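Local coordinates for putative transcriptional coactivator P15 (Enterobacteria phage t5, PDB 4BG7), which is a phage homolog of the eukaryotic transcription coactivator PC4, implicated in recombination-dependent DNA replication, and probably binds DNA, at the interface of chains A and B. Residues are numbered along the deposited sequence; one frame, centred on the assembly and turned at random. Chains: chain A/B, Putative transcriptional coactivator P15.

Contact 1: the interface of chains A and B. Residues chain A 77, 81, 86, 90, 93; chain B 67, 70-71, 74.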
loop_
_atom_site.group_PDB
_atom_site.type_symbol
_atom_site.label_atom_id
_atom_site.label_comp_id
_atom_site.label_asym_id
_atom_site.label_seq_id
_atom_site.Cartn_x
_atom_site.Cartn_y
_atom_site.Cartn_z
ATOM N N PHE A 77 -6.653 -6.864 -1.697
ATOM C CA PHE A 77 -6.444 -6.862 -0.254
ATOM C C PHE A 77 -7.607 -7.553 0.494
ATOM O O PHE A 77 -7.404 -8.424 1.381
ATOM C CB PHE A 77 -6.259 -5.424 0.196
ATOM C CG PHE A 77 -5.905 -5.242 1.669
ATOM C CD1 PHE A 77 -5.008 -6.042 2.298
ATOM C CD2 PHE A 77 -6.439 -4.214 2.365
ATOM C CE1 PHE A 77 -4.671 -5.830 3.621
ATOM C CE2 PHE A 77 -6.066 -3.964 3.674
ATOM C CZ PHE A 77 -5.208 -4.800 4.299
ATOM N N LEU A 81 -7.454 -11.249 2.495
ATOM C CA LEU A 81 -8.006 -11.360 3.831
ATOM C C LEU A 81 -9.097 -12.432 3.928
ATOM O O LEU A 81 -9.166 -13.167 4.944
ATOM C CB LEU A 81 -8.480 -10.040 4.394
ATOM C CG LEU A 81 -7.359 -8.946 4.575
ATOM C CD1 LEU A 81 -8.057 -7.657 4.966
ATOM C CD2 LEU A 81 -6.312 -9.363 5.608
ATOM N N VAL A 86 -10.121 -13.908 7.704
ATOM C CA VAL A 86 -10.129 -12.907 8.766
ATOM C C VAL A 86 -10.786 -11.557 8.361
ATOM O O VAL A 86 -10.672 -10.592 9.047
ATOM C CB VAL A 86 -8.665 -12.672 9.227
ATOM C CG1 VAL A 86 -7.822 -12.099 8.097
ATOM C CG2 VAL A 86 -8.626 -11.774 10.421
ATOM N N VAL A 90 -10.773 -7.934 10.639
ATOM C CA VAL A 90 -9.931 -6.784 10.164
ATOM C C VAL A 90 -10.798 -5.538 9.939
ATOM O O VAL A 90 -10.417 -4.444 10.367
ATOM C CB VAL A 90 -9.076 -7.192 8.941
ATOM C CG1 VAL A 90 -8.305 -5.997 8.343
ATOM C CG2 VAL A 90 -8.142 -8.317 9.338
ATOM N N ARG A 93 -11.862 -4.127 13.487
ATOM C CA ARG A 93 -10.651 -3.459 14.002
ATOM C C ARG A 93 -10.364 -2.167 13.241
ATOM O O ARG A 93 -9.920 -1.209 13.854
ATOM C CB ARG A 93 -9.454 -4.402 13.876
ATOM C CG ARG A 93 -8.467 -4.377 15.031
ATOM C CD ARG A 93 -8.846 -5.377 16.129
ATOM N NE ARG A 93 -7.680 -6.146 16.597
ATOM C CZ ARG A 93 -7.281 -7.322 16.106
ATOM N NH1 ARG A 93 -7.945 -7.920 15.128
ATOM N NH2 ARG A 93 -6.210 -7.916 16.614
ATOM N N LEU B 67 -3.139 -9.225 12.419
ATOM C CA LEU B 67 -4.397 -8.469 12.485
ATOM C C LEU B 67 -4.200 -6.988 12.697
ATOM O O LEU B 67 -5.037 -6.137 12.316
ATOM C CB LEU B 67 -5.320 -9.066 13.575
ATOM C CG LEU B 67 -5.802 -10.545 13.321
ATOM C CD1 LEU B 67 -6.560 -11.245 14.499
ATOM C CD2 LEU B 67 -6.601 -10.691 12.007
ATOM N N THR B 70 -2.687 -5.364 9.262
ATOM C CA THR B 70 -3.661 -5.353 8.163
ATOM C C THR B 70 -4.780 -4.435 8.482
ATOM O O THR B 70 -5.240 -3.732 7.624
ATOM C CB THR B 70 -4.221 -6.739 7.871
ATOM O OG1 THR B 70 -4.815 -7.264 9.054
ATOM C CG2 THR B 70 -3.127 -7.695 7.275
ATOM N N SER B 71 -5.176 -4.341 9.759
ATOM C CA SER B 71 -6.249 -3.437 10.173
ATOM C C SER B 71 -5.902 -1.949 10.092
ATOM O O SER B 71 -6.773 -1.094 9.772
ATOM C CB SER B 71 -6.686 -3.708 11.596
ATOM O OG SER B 71 -7.224 -5.028 11.656
ATOM N N PHE B 74 -5.922 -1.227 6.339
ATOM C CA PHE B 74 -7.324 -1.081 5.894
ATOM C C PHE B 74 -8.008 0.228 6.331
ATOM O O PHE B 74 -8.710 0.870 5.580
ATOM C CB PHE B 74 -8.203 -2.337 6.273
ATOM C CG PHE B 74 -9.513 -2.415 5.497
ATOM C CD1 PHE B 74 -9.533 -2.888 4.193
ATOM C CD2 PHE B 74 -10.715 -2.009 6.058
ATOM C CE1 PHE B 74 -10.712 -2.965 3.481
ATOM C CE2 PHE B 74 -11.902 -2.099 5.347
ATOM C CZ PHE B 74 -11.901 -2.567 4.050
#

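Contact 2: the interface of chains A and B. Residues chain A 63, 73, 76-77; chain B 20, 30, 43, 77.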
loop_
_atom_site.group_PDB
_atom_site.type_symbol
_atom_site.label_atom_id
_atom_site.label_comp_id
_atom_site.label_asym_id
_atom_site.label_seq_id
_atom_site.Cartn_x
_atom_site.Cartn_y
_atom_site.Cartn_z
ATOM N N PHE A 63 2.715 4.771 -6.676
ATOM C CA PHE A 63 2.224 4.364 -7.968
ATOM C C PHE A 63 0.867 5.022 -8.215
ATOM O O PHE A 63 0.305 5.632 -7.328
ATOM C CB PHE A 63 2.228 2.831 -8.106
ATOM C CG PHE A 63 1.224 2.136 -7.253
ATOM C CD1 PHE A 63 1.455 1.974 -5.908
ATOM C CD2 PHE A 63 0.095 1.570 -7.800
ATOM C CE1 PHE A 63 0.575 1.299 -5.068
ATOM C CE2 PHE A 63 -0.807 0.892 -6.984
ATOM C CZ PHE A 63 -0.573 0.777 -5.602
ATOM N N LEU A 73 -6.652 -2.630 -5.672
ATOM C CA LEU A 73 -6.059 -2.856 -4.334
ATOM C C LEU A 73 -7.129 -3.290 -3.324
ATOM O O LEU A 73 -6.949 -4.285 -2.610
ATOM C CB LEU A 73 -5.291 -1.602 -3.867
ATOM C CG LEU A 73 -4.708 -1.625 -2.453
ATOM C CD1 LEU A 73 -3.854 -2.877 -2.217
ATOM C CD2 LEU A 73 -3.933 -0.313 -2.150
ATOM N N ALA A 76 -7.916 -6.835 -4.140
ATOM C CA ALA A 76 -6.828 -7.821 -3.885
ATOM C C ALA A 76 -6.613 -7.994 -2.409
ATOM O O ALA A 76 -6.467 -9.173 -1.920
ATOM C CB ALA A 76 -5.478 -7.475 -4.599
ATOM N N PHE A 77 -6.653 -6.864 -1.697
ATOM C CA PHE A 77 -6.444 -6.862 -0.254
ATOM C C PHE A 77 -7.607 -7.553 0.494
ATOM O O PHE A 77 -7.404 -8.424 1.381
ATOM C CB PHE A 77 -6.259 -5.424 0.196
ATOM C CG PHE A 77 -5.905 -5.242 1.669
ATOM C CD1 PHE A 77 -5.008 -6.042 2.298
ATOM C CD2 PHE A 77 -6.439 -4.214 2.365
ATOM C CE1 PHE A 77 -4.671 -5.830 3.621
ATOM C CE2 PHE A 77 -6.066 -3.964 3.674
ATOM C CZ PHE A 77 -5.208 -4.800 4.299
ATOM N N LEU B 20 -1.242 -5.348 -8.723
ATOM C CA LEU B 20 -2.041 -4.097 -8.438
ATOM C C LEU B 20 -2.015 -3.135 -9.610
ATOM O O LEU B 20 -2.924 -2.294 -9.793
ATOM C CB LEU B 20 -1.511 -3.364 -7.218
ATOM C CG LEU B 20 -1.556 -4.116 -5.894
ATOM C CD1 LEU B 20 -1.142 -3.226 -4.741
ATOM C CD2 LEU B 20 -2.991 -4.646 -5.712
ATOM N N LEU B 30 0.924 -7.074 -4.628
ATOM C CA LEU B 30 0.534 -7.274 -3.265
ATOM C C LEU B 30 0.806 -8.761 -2.994
ATOM O O LEU B 30 0.342 -9.605 -3.756
ATOM C CB LEU B 30 -0.938 -7.036 -3.065
ATOM C CG LEU B 30 -1.489 -7.277 -1.639
ATOM C CD1 LEU B 30 -0.910 -6.357 -0.582
ATOM C CD2 LEU B 30 -2.985 -7.013 -1.744
ATOM N N ILE B 43 3.694 -4.592 -0.395
ATOM C CA ILE B 43 3.328 -3.950 -1.663
ATOM C C ILE B 43 4.682 -3.490 -2.196
ATOM O O ILE B 43 5.431 -2.779 -1.467
ATOM C CB ILE B 43 2.367 -2.796 -1.535
ATOM C CG1 ILE B 43 0.987 -3.298 -1.095
ATOM C CG2 ILE B 43 2.160 -2.120 -2.890
ATOM C CD1 ILE B 43 0.085 -2.127 -0.669
ATOM N N PHE B 77 -6.192 3.230 4.266
ATOM C CA PHE B 77 -6.586 3.184 2.873
ATOM C C PHE B 77 -8.035 3.658 2.734
ATOM O O PHE B 77 -8.375 4.502 1.927
ATOM C CB PHE B 77 -6.337 1.788 2.321
ATOM C CG PHE B 77 -6.684 1.618 0.865
ATOM C CD1 PHE B 77 -6.286 2.587 -0.090
ATOM C CD2 PHE B 77 -7.403 0.474 0.426
ATOM C CE1 PHE B 77 -6.606 2.422 -1.437
ATOM C CE2 PHE B 77 -7.734 0.334 -0.919
ATOM C CZ PHE B 77 -7.325 1.308 -1.850
#

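Contact 1: the interface of chains A and B
A helix-against-helix interface, largely apolar, joins two copies of one PC4-family protein: B:Thr70 and B:Phe74 of helix 67-83 in one chain meet A:Phe77 and A:Val90 from the two C-terminal helices of the other, and two-fold symmetry repeats the arrangement with the chains exchanged. The two phenylalanines meet at their edges rather than as a stack. A:Phe77 turns CG anti to its backbone N (chi1 -175°), which sends the rim of its ring toward the partner helix, where CE2 lies 3.7 Å from CD1 of B:Phe74. At the same rim CZ is 3.5 Å from the backbone O of B:Thr70, and this carbonyl oxygen lies in the plane of the ring. One face of the ring is covered from within its own chain by methyl CD1 of A:Leu81, 4.0 Å above the plane and toward the rim. The other methyl of that leucine, CD2, reaches across to B:Thr70 CG2 at 4.0 Å, the two side chains passing in opposite directions. Further along, A:Val90 crosses B:Thr70 at about a right angle, its CG2 being 3.5 Å from the hydroxyl OG1, while CG1 packs 3.8 Å from CA of B:Ser71. The hydroxyl OG of B:Ser71 donates to the carbonyl O of B:Leu67 at 2.5 Å, almost in line with the carbonyl bond (162°), which would restrain its rotation; its link to A:Val90 O is weak. The poorly ordered A:Arg93 appears to bring its guanidinium to CB of B:Leu67, edge toward CD1, while its CB and CG pass B:Ser71. The site packs helix 67-83 of chain B against helices 67-83 and 87-98 of chain A and so helps to hold the dimer.

Contact 2: the interface of chains A and B
Extended first torsions bring A:Leu73 and B:Phe77 together: in A:Leu73 CG stands anti to the backbone N (chi1 175°), and B:Phe77 adopts the same arrangement (chi1 -179°), carrying its ring out to the leucine of the other chain. The two side chains run antiparallel alongside one another. Methyl CD2 of A:Leu73 settles over one face of the phenylalanine ring, 3.9 Å from the centroid and displaced toward the rim, a CH-pi contact. The branch carbon CG also touches the ring, 3.9 Å from CE2. The second methyl, CD1, points instead to B:Leu20 and meets its CD1 at 3.7 Å, so the forked leucine engages a helix residue with one branch and a loop residue beside the sheet with the other. B:Leu20 is forked in its turn. Its CD1 is 4.1 Å from CZ of A:Phe63, which offers the far end of its ring, whereas CD2 packs against CB of A:Ala76 at 3.9 Å. The small alanine side chain probably allows B:Leu30 to approach the helix backbone: methyl CD2 lies 3.8 Å from A:Ala76 CB and 3.7 Å from the backbone N of A:Phe77. B:Ile43 stands a little farther off, its CD1 4.3 Å from A:Leu73 CD1. The contact is made mainly by methyl groups against each other and against aromatic carbons, with A:Leu73 lying among B:Leu20, B:Ile43 and B:Phe77. In the fold, the site lies where helix 67-83 of chain A passes between the curved sheet of chain B, represented by strands 26-34 and 39-48, and the matching helix of that chain, with A:Phe63 joining from strand 59-64.

Contact 1 and contact 2 lie about 13 Å apart, measured between the centres of their C-alpha atoms, and share A:Phe77. Helix 67-83 of both chains takes part in each. In contact 1 these helices meet each other and the C-terminal helix 87-98; in contact 2 the same pair is joined by the sheet of chain B. A:Phe77 thus faces two parts of the partner chain at once, a worked example of how one helix of a dimer can serve a helical and a sheet partner together. Dimerisation probably couples the helical layer to the sheet, and the two-fold axis supplies a twin of each contact.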